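Local atomic coordinates of dihydrodipicolinate synthase (Bacillus anthracis, PDB entry 1XKY), a protein that probably catalyses the condensation of pyruvate with aspartate semialdehyde in the dihydrodipicolinate synthase step of bacterial lysine biosynthesis. Residues P260-K264 and G275-L279. Residues are numbered along the deposited sequence; the frame is centred on the assembly and turned at random.
Sequences PTPVK and GSVRL
In the C-terminal helical part that follows the (βα)8 TIM barrel of this dihydrodipicolinate synthase family member, the first turn of helix 261-269 is flanked by the extended loop leading on to helix 286-297. P260, preceded by a cis peptide bond, is the N-cap residue, and the helix starts at once: K264 N donates to P260 O at 3.0 Å. The loop runs back along this turn, with CA atoms 7.0 Å apart for K264 and G275 and 6.5 Å for T261 and V277. Begin at G275, whose positive phi (75/-162) suits a glycine. Its O lies 3.8 Å from K264 CD, and a water sits between the two backbones, 2.8 Å from G275 O and 2.9 Å from K264 O. At S276 (-103/-155) the side chain points away and the main chain makes the contact: S276 O accepts a 2.8 Å hydrogen bond from K264 NZ. To reach it, K264 leaves the helix with chi1 m and the other three torsions t, nearly fully extended. The same ammonium forms a salt bridge with E58 and a hydrogen bond to T22 O, so it links the loop to residues far earlier in the chain. V277 (-127/164, chi1 m) then turns toward the helix and has the largest area covered of any residue in the contact; its CG1 sits 3.4 Å from T261 OG1, 4.0 Å from K264 CD and 4.5 Å from P260 CG. R278 reaches instead to E66 by a salt bridge and lies against F24 in a cation-pi contact, while the L279 side chain packs on T93 of a second subunit.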
ATOM      1  N   PRO A 260      -5.513   4.049  22.964  1.00 17.64           N
ATOM      2  CA  PRO A 260      -5.229   5.369  23.534  1.00 17.07           C
ATOM      3  C   PRO A 260      -4.164   5.297  24.624  1.00 16.55           C
ATOM      4  O   PRO A 260      -4.061   6.208  25.446  1.00 16.42           O
ATOM      5  CB  PRO A 260      -6.572   5.779  24.139  1.00 16.81           C
ATOM      6  CG  PRO A 260      -7.229   4.490  24.484  1.00 17.04           C
ATOM      7  CD  PRO A 260      -6.802   3.510  23.428  1.00 17.83           C
ATOM      8  N   THR A 261      -3.384   4.221  24.625  1.00 16.54           N
ATOM      9  CA  THR A 261      -2.634   3.821  25.809  1.00 16.16           C
ATOM     10  C   THR A 261      -1.550   4.839  26.148  1.00 15.72           C
ATOM     11  O   THR A 261      -1.307   5.134  27.318  1.00 15.53           O
ATOM     12  CB  THR A 261      -2.008   2.429  25.607  1.00 16.30           C
ATOM     13  OG1 THR A 261      -3.046   1.457  25.428  1.00 16.02           O
ATOM     14  CG2 THR A 261      -1.313   1.967  26.879  1.00 16.82           C
ATOM     15  N   PRO A 262      -0.903   5.372  25.117  1.00 15.38           N
ATOM     16  CA  PRO A 262       0.048   6.476  25.294  1.00 15.32           C
ATOM     17  C   PRO A 262      -0.547   7.778  25.864  1.00 15.23           C
ATOM     18  O   PRO A 262       0.044   8.372  26.770  1.00 15.43           O
ATOM     19  CB  PRO A 262       0.613   6.682  23.877  1.00 15.13           C
ATOM     20  CG  PRO A 262       0.425   5.363  23.209  1.00 15.26           C
ATOM     21  CD  PRO A 262      -0.890   4.870  23.733  1.00 15.56           C
ATOM     22  N   VAL A 263      -1.706   8.206  25.366  1.00 15.57           N
ATOM     23  CA  VAL A 263      -2.319   9.444  25.859  1.00 15.33           C
ATOM     24  C   VAL A 263      -2.808   9.313  27.309  1.00 15.61           C
ATOM     25  O   VAL A 263      -2.623  10.240  28.106  1.00 14.91           O
ATOM     26  CB  VAL A 263      -3.417  10.010  24.892  1.00 15.44           C
ATOM     27  CG1 VAL A 263      -4.680   9.180  24.906  1.00 15.14           C
ATOM     28  CG2 VAL A 263      -3.721  11.475  25.238  1.00 15.62           C
ATOM     29  N   LYS A 264      -3.373   8.155  27.662  1.00 15.59           N
ATOM     30  CA  LYS A 264      -3.706   7.859  29.059  1.00 16.00           C
ATOM     31  C   LYS A 264      -2.489   7.927  29.976  1.00 16.33           C
ATOM     32  O   LYS A 264      -2.569   8.463  31.071  1.00 15.94           O
ATOM     33  CB  LYS A 264      -4.349   6.474  29.205  1.00 15.78           C
ATOM     34  CG  LYS A 264      -5.778   6.407  28.737  1.00 15.90           C
ATOM     35  CD  LYS A 264      -6.483   5.187  29.307  1.00 15.95           C
ATOM     36  CE  LYS A 264      -7.977   5.349  29.258  1.00 14.26           C
ATOM     37  NZ  LYS A 264      -8.690   4.119  29.701  1.00 12.71           N
ATOM     38  N   GLY A 275      -6.169   5.927  34.692  1.00 19.52           N
ATOM     39  CA  GLY A 275      -6.052   4.472  34.742  1.00 19.31           C
ATOM     40  C   GLY A 275      -5.442   3.848  33.503  1.00 18.94           C
ATOM     41  O   GLY A 275      -4.809   4.531  32.688  1.00 19.33           O
ATOM     42  N   SER A 276      -5.666   2.547  33.362  1.00 18.31           N
ATOM     43  CA  SER A 276      -5.084   1.763  32.291  1.00 17.82           C
ATOM     44  C   SER A 276      -6.102   1.475  31.180  1.00 17.20           C
ATOM     45  O   SER A 276      -7.061   2.228  31.010  1.00 17.06           O
ATOM     46  CB  SER A 276      -4.521   0.472  32.866  1.00 17.72           C
ATOM     47  OG  SER A 276      -3.584  -0.080  31.976  1.00 18.42           O
ATOM     48  N   VAL A 277      -5.874   0.388  30.440  1.00 16.70           N
ATOM     49  CA  VAL A 277      -6.671   0.020  29.276  1.00 16.33           C
ATOM     50  C   VAL A 277      -7.166  -1.408  29.400  1.00 16.25           C
ATOM     51  O   VAL A 277      -6.661  -2.184  30.216  1.00 16.05           O
ATOM     52  CB  VAL A 277      -5.872   0.157  27.949  1.00 16.11           C
ATOM     53  CG1 VAL A 277      -5.678   1.626  27.587  1.00 16.07           C
ATOM     54  CG2 VAL A 277      -4.526  -0.602  28.021  1.00 14.91           C
ATOM     55  N   ARG A 278      -8.164  -1.749  28.589  1.00 15.87           N
ATOM     56  CA  ARG A 278      -8.731  -3.099  28.604  1.00 15.40           C
ATOM     57  C   ARG A 278      -8.196  -3.917  27.448  1.00 14.92           C
ATOM     58  O   ARG A 278      -8.038  -3.403  26.347  1.00 14.22           O
ATOM     59  CB  ARG A 278     -10.250  -3.044  28.522  1.00 15.21           C
ATOM     60  CG  ARG A 278     -10.890  -2.385  29.714  1.00 16.03           C
ATOM     61  CD  ARG A 278     -12.382  -2.468  29.633  1.00 16.87           C
ATOM     62  NE  ARG A 278     -13.039  -1.790  30.743  1.00 18.30           N
ATOM     63  CZ  ARG A 278     -14.357  -1.647  30.847  1.00 20.53           C
ATOM     64  NH1 ARG A 278     -15.157  -2.121  29.903  1.00 20.27           N
ATOM     65  NH2 ARG A 278     -14.886  -1.021  31.894  1.00 21.25           N
ATOM     66  N   LEU A 279      -7.932  -5.193  27.715  1.00 14.74           N
ATOM     67  CA  LEU A 279      -7.516  -6.145  26.690  1.00 14.79           C
ATOM     68  C   LEU A 279      -8.491  -6.136  25.499  1.00 14.73           C
ATOM     69  O   LEU A 279      -9.704  -6.068  25.700  1.00 14.67           O
ATOM     70  CB  LEU A 279      -7.400  -7.553  27.292  1.00 14.80           C
ATOM     71  CG  LEU A 279      -6.147  -7.866  28.123  1.00 15.62           C
ATOM     72  CD1 LEU A 279      -6.340  -9.129  28.956  1.00 16.01           C
ATOM     73  CD2 LEU A 279      -4.927  -8.014  27.221  1.00 16.72           C
TER
HETATM   74  O   HOH W   1      -3.827   7.099  33.262  1.00 21.96           O